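Local coordinates for TolA protein (PDB 4G7X) that probably spans the periplasm as part of the Tol-Pal envelope system, its C-terminal domain serving as a docking site for partner proteins, at residues L78-L92 and K106-P118. Residues are numbered along the deposited sequence; the frame is centred on the assembly and turned at random.
Sequences LKLIPTGTGALLGSL and KRAVAQVNSFPLP
The Phe115 ring lies between Leu80 and Val112. Leu80 CD2 sits over one face, 4.0 Å from the centroid of the Phe115 ring and 20° off its normal, a CH-pi contact; Val112 CG1 covers the opposite face toward the rim. Ala87 O stands in plane at the ring edge, and Leu78 CD2 approaches the far end obliquely, 3.8 Å from Phe115 CE1. A chi1 of -63° turns the ring beside its own backbone N, over the hairpin, and Tyr55 of helix 38-62 adds an edge-to-face contact. The backbone beneath is fixed by a reciprocal pair: Phe115 N donates to Ala87 O at 2.8 Å and nearly straight (171°), whereas Ala87 N reaches Phe115 O at the same length along a more bent path. Those two bonds define an antiparallel hydrogen-bonded pair, by which the short, weakly bonded strand 115-116 forms one outer strand of this chain's four-stranded antiparallel sheet. Strands 74-83 and 86-95 form its central hairpin, closed by a type II' turn from Thr83 to Gly86 and carrying a classic beta bulge where Gly90 and Ser91 face Lys79. This antiparallel sheet packed against helices is the TolA C-terminal domain. Farther along, Leu117 CD1 lies 3.8 Å from Ala87 CB, on the same side of the strand as Phe115, and Leu128 of helix 122-128 also touches Leu117. Water 2 joins Thr85 O to Leu117 N; water 1 links Thr83 O with Ser114 OG. At the helix end, Val109 CG1 meets both methyls of Leu89, each at 3.8 Å, while Val109 CG2 turns to Leu92 CD2. Ser91 and Leu92 pair antiparallel with a strand of another protein chain, and outside this contact Lys106 NZ is salt-bridged to an acidic side chain of that other chain.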
loop_
_atom_site.group_PDB
_atom_site.type_symbol
_atom_site.label_atom_id
_atom_site.label_comp_id
_atom_site.label_asym_id
_atom_site.label_seq_id
_atom_site.Cartn_x
_atom_site.Cartn_y
_atom_site.Cartn_z
ATOM N N LEU B 78 4.579 5.983 -2.733
ATOM C CA LEU B 78 3.543 5.548 -1.805
ATOM C C LEU B 78 2.313 6.421 -1.952
ATOM O O LEU B 78 2.410 7.650 -1.944
ATOM C CB LEU B 78 4.020 5.669 -0.358
ATOM C CG LEU B 78 4.897 4.594 0.270
ATOM C CD1 LEU B 78 6.236 4.529 -0.440
ATOM C CD2 LEU B 78 5.075 4.896 1.749
ATOM N N LYS B 79 1.159 5.780 -2.083
ATOM C CA LYS B 79 -0.109 6.468 -1.911
ATOM C C LYS B 79 -0.712 5.946 -0.615
ATOM O O LYS B 79 -0.883 4.737 -0.443
ATOM C CB LYS B 79 -1.017 6.316 -3.130
ATOM C CG LYS B 79 -0.464 7.111 -4.309
ATOM C CD LYS B 79 -1.290 7.018 -5.573
ATOM C CE LYS B 79 -0.812 8.051 -6.584
ATOM N NZ LYS B 79 0.587 7.823 -7.047
ATOM N N LEU B 80 -0.969 6.866 0.308
ATOM C CA LEU B 80 -1.386 6.526 1.663
ATOM C C LEU B 80 -2.805 6.990 1.898
ATOM O O LEU B 80 -3.214 8.028 1.379
ATOM C CB LEU B 80 -0.451 7.173 2.691
ATOM C CG LEU B 80 1.027 6.773 2.667
ATOM C CD1 LEU B 80 1.781 7.559 3.724
ATOM C CD2 LEU B 80 1.197 5.274 2.888
ATOM N N ILE B 81 -3.543 6.216 2.687
ATOM C CA ILE B 81 -4.940 6.516 2.994
ATOM C C ILE B 81 -5.066 6.856 4.476
ATOM O O ILE B 81 -4.774 6.017 5.324
ATOM C CB ILE B 81 -5.866 5.324 2.653
ATOM C CG1 ILE B 81 -5.738 4.922 1.172
ATOM C CG2 ILE B 81 -7.313 5.661 3.006
ATOM C CD1 ILE B 81 -6.394 3.598 0.810
ATOM N N PRO B 82 -5.484 8.096 4.799
ATOM C CA PRO B 82 -5.672 8.473 6.200
ATOM C C PRO B 82 -6.619 7.510 6.922
ATOM O O PRO B 82 -7.696 7.198 6.417
ATOM C CB PRO B 82 -6.275 9.879 6.099
ATOM C CG PRO B 82 -5.713 10.417 4.823
ATOM C CD PRO B 82 -5.694 9.240 3.890
ATOM N N THR B 83 -6.187 7.033 8.084
ATOM C CA THR B 83 -6.899 6.004 8.837
ATOM C C THR B 83 -6.772 6.364 10.307
ATOM O O THR B 83 -5.707 6.184 10.902
ATOM C CB THR B 83 -6.275 4.607 8.592
ATOM O OG1 THR B 83 -6.171 4.356 7.183
ATOM C CG2 THR B 83 -7.107 3.502 9.242
ATOM N N GLY B 84 -7.848 6.887 10.891
ATOM C CA GLY B 84 -7.797 7.386 12.266
ATOM C C GLY B 84 -6.788 8.515 12.397
ATOM O O GLY B 84 -6.903 9.530 11.712
ATOM N N THR B 85 -5.781 8.320 13.249
ATOM C CA THR B 85 -4.745 9.337 13.486
ATOM C C THR B 85 -3.513 9.180 12.588
ATOM O O THR B 85 -2.676 10.084 12.510
ATOM C CB THR B 85 -4.287 9.369 14.963
ATOM O OG1 THR B 85 -3.798 8.079 15.347
ATOM C CG2 THR B 85 -5.441 9.776 15.885
ATOM N N GLY B 86 -3.409 8.039 11.911
ATOM C CA GLY B 86 -2.289 7.768 11.012
ATOM C C GLY B 86 -2.773 7.472 9.608
ATOM O O GLY B 86 -3.808 7.974 9.178
ATOM N N ALA B 87 -2.014 6.654 8.889
ATOM C CA ALA B 87 -2.354 6.297 7.519
ATOM C C ALA B 87 -1.950 4.862 7.219
ATOM O O ALA B 87 -0.987 4.351 7.788
ATOM C CB ALA B 87 -1.684 7.248 6.538
ATOM N N LEU B 88 -2.706 4.216 6.337
ATOM C CA LEU B 88 -2.344 2.889 5.852
ATOM C C LEU B 88 -1.976 2.966 4.384
ATOM O O LEU B 88 -2.302 3.942 3.697
ATOM C CB LEU B 88 -3.489 1.897 6.054
ATOM C CG LEU B 88 -4.025 1.686 7.476
ATOM C CD1 LEU B 88 -5.026 0.543 7.466
ATOM C CD2 LEU B 88 -2.942 1.434 8.515
ATOM N N LEU B 89 -1.290 1.932 3.907
ATOM C CA LEU B 89 -0.931 1.823 2.502
ATOM C C LEU B 89 -2.170 1.731 1.611
ATOM O O LEU B 89 -3.070 0.921 1.863
ATOM C CB LEU B 89 -0.036 0.599 2.281
ATOM C CG LEU B 89 0.438 0.341 0.850
ATOM C CD1 LEU B 89 1.422 1.413 0.397
ATOM C CD2 LEU B 89 1.053 -1.047 0.760
ATOM N N GLY B 90 -2.210 2.584 0.588
ATOM C CA GLY B 90 -3.211 2.502 -0.470
ATOM C C GLY B 90 -2.642 1.791 -1.682
ATOM O O GLY B 90 -3.189 0.790 -2.146
ATOM N N SER B 91 -1.542 2.318 -2.212
ATOM C CA SER B 91 -0.821 1.641 -3.289
ATOM C C SER B 91 0.671 1.931 -3.260
ATOM O O SER B 91 1.102 2.961 -2.743
ATOM C CB SER B 91 -1.402 2.000 -4.659
ATOM O OG SER B 91 -1.225 3.376 -4.938
ATOM N N LEU B 92 1.450 1.003 -3.811
ATOM C CA LEU B 92 2.895 1.144 -3.936
ATOM C C LEU B 92 3.272 1.003 -5.402
ATOM O O LEU B 92 2.908 0.019 -6.045
ATOM C CB LEU B 92 3.607 0.067 -3.109
ATOM C CG LEU B 92 5.130 0.138 -2.919
ATOM C CD1 LEU B 92 5.884 -0.151 -4.210
ATOM C CD2 LEU B 92 5.554 1.475 -2.336
ATOM N N LYS B 106 8.675 -4.273 -1.560
ATOM C CA LYS B 106 7.223 -4.437 -1.635
ATOM C C LYS B 106 6.680 -5.167 -0.414
ATOM O O LYS B 106 5.716 -4.717 0.207
ATOM C CB LYS B 106 6.812 -5.157 -2.918
ATOM C CG LYS B 106 6.802 -4.263 -4.145
ATOM C CD LYS B 106 6.593 -5.078 -5.407
ATOM C CE LYS B 106 5.326 -5.912 -5.331
ATOM N NZ LYS B 106 5.272 -6.888 -6.452
ATOM N N ARG B 107 7.306 -6.283 -0.058
ATOM C CA ARG B 107 6.897 -7.010 1.136
ATOM C C ARG B 107 7.092 -6.167 2.399
ATOM O O ARG B 107 6.218 -6.140 3.268
ATOM C CB ARG B 107 7.630 -8.346 1.260
ATOM C CG ARG B 107 7.506 -8.957 2.646
ATOM C CD ARG B 107 7.491 -10.475 2.625
ATOM N NE ARG B 107 6.374 -11.028 1.858
ATOM C CZ ARG B 107 5.686 -12.106 2.227
ATOM N NH1 ARG B 107 4.696 -12.564 1.475
ATOM N NH2 ARG B 107 5.984 -12.721 3.364
ATOM N N ALA B 108 8.229 -5.475 2.487
ATOM C CA ALA B 108 8.536 -4.621 3.640
ATOM C C ALA B 108 7.484 -3.526 3.833
ATOM O O ALA B 108 7.028 -3.287 4.953
ATOM C CB ALA B 108 9.931 -4.022 3.511
ATOM N N VAL B 109 7.073 -2.895 2.734
ATOM C CA VAL B 109 6.022 -1.877 2.774
ATOM C C VAL B 109 4.700 -2.511 3.217
ATOM O O VAL B 109 3.985 -1.942 4.041
ATOM C CB VAL B 109 5.874 -1.139 1.419
ATOM C CG1 VAL B 109 4.666 -0.213 1.409
ATOM C CG2 VAL B 109 7.129 -0.339 1.096
ATOM N N ALA B 110 4.402 -3.705 2.697
ATOM C CA ALA B 110 3.178 -4.421 3.066
ATOM C C ALA B 110 3.152 -4.831 4.539
ATOM O O ALA B 110 2.090 -5.151 5.078
ATOM C CB ALA B 110 2.993 -5.641 2.174
ATOM N N GLN B 111 4.314 -4.812 5.185
ATOM C CA GLN B 111 4.436 -5.240 6.578
ATOM C C GLN B 111 4.454 -4.089 7.589
ATOM O O GLN B 111 4.467 -4.326 8.795
ATOM C CB GLN B 111 5.670 -6.125 6.760
ATOM C CG GLN B 111 5.475 -7.561 6.293
ATOM C CD GLN B 111 6.765 -8.362 6.321
ATOM O OE1 GLN B 111 7.849 -7.817 6.109
ATOM N NE2 GLN B 111 6.656 -9.655 6.586
ATOM N N VAL B 112 4.452 -2.853 7.100
ATOM C CA VAL B 112 4.372 -1.685 7.978
ATOM C C VAL B 112 2.967 -1.634 8.580
ATOM O O VAL B 112 1.968 -1.699 7.856
ATOM C CB VAL B 112 4.701 -0.380 7.219
ATOM C CG1 VAL B 112 4.445 0.840 8.098
ATOM C CG2 VAL B 112 6.148 -0.392 6.750
ATOM N N ASN B 113 2.891 -1.541 9.908
ATOM C CA ASN B 113 1.602 -1.500 10.601
ATOM C C ASN B 113 0.788 -0.250 10.282
ATOM O O ASN B 113 -0.401 -0.339 9.991
ATOM C CB ASN B 113 1.788 -1.642 12.114
ATOM C CG ASN B 113 2.126 -3.061 12.537
ATOM O OD1 ASN B 113 1.832 -4.033 11.831
ATOM N ND2 ASN B 113 2.747 -3.189 13.704
ATOM N N SER B 114 1.450 0.905 10.340
ATOM C CA SER B 114 0.826 2.206 10.118
ATOM C C SER B 114 1.897 3.245 9.793
ATOM O O SER B 114 3.047 3.104 10.208
ATOM C CB SER B 114 0.043 2.639 11.361
ATOM O OG SER B 114 -0.529 3.921 11.187
ATOM N N PHE B 115 1.515 4.277 9.042
ATOM C CA PHE B 115 2.408 5.385 8.729
ATOM C C PHE B 115 1.863 6.604 9.463
ATOM O O PHE B 115 0.698 6.947 9.284
ATOM C CB PHE B 115 2.411 5.654 7.222
ATOM C CG PHE B 115 2.932 4.508 6.394
ATOM C CD1 PHE B 115 4.258 4.492 5.975
ATOM C CD2 PHE B 115 2.098 3.455 6.014
ATOM C CE1 PHE B 115 4.748 3.446 5.205
ATOM C CE2 PHE B 115 2.584 2.408 5.245
ATOM C CZ PHE B 115 3.908 2.406 4.838
ATOM N N PRO B 116 2.697 7.262 10.292
ATOM C CA PRO B 116 2.196 8.405 11.061
ATOM C C PRO B 116 1.855 9.622 10.199
ATOM O O PRO B 116 2.454 9.823 9.139
ATOM C CB PRO B 116 3.359 8.738 12.004
ATOM C CG PRO B 116 4.221 7.515 12.030
ATOM C CD PRO B 116 4.080 6.916 10.662
ATOM N N LEU B 117 0.886 10.407 10.663
ATOM C CA LEU B 117 0.529 11.689 10.054
ATOM C C LEU B 117 0.486 12.778 11.122
ATOM O O LEU B 117 0.195 12.489 12.284
ATOM C CB LEU B 117 -0.836 11.611 9.369
ATOM C CG LEU B 117 -0.996 10.809 8.078
ATOM C CD1 LEU B 117 -2.471 10.766 7.709
ATOM C CD2 LEU B 117 -0.183 11.396 6.935
ATOM N N PRO B 118 0.770 14.036 10.733
ATOM C CA PRO B 118 0.638 15.126 11.700
ATOM C C PRO B 118 -0.825 15.440 11.991
ATOM O O PRO B 118 -1.684 15.254 11.125
ATOM C CB PRO B 118 1.300 16.306 10.985
ATOM C CG PRO B 118 1.151 16.001 9.535
ATOM C CD PRO B 118 1.276 14.508 9.431
HETATM O O HOH W 1 -3.448 4.380 11.398
HETATM O O HOH W 2 0.008 9.417 13.409
#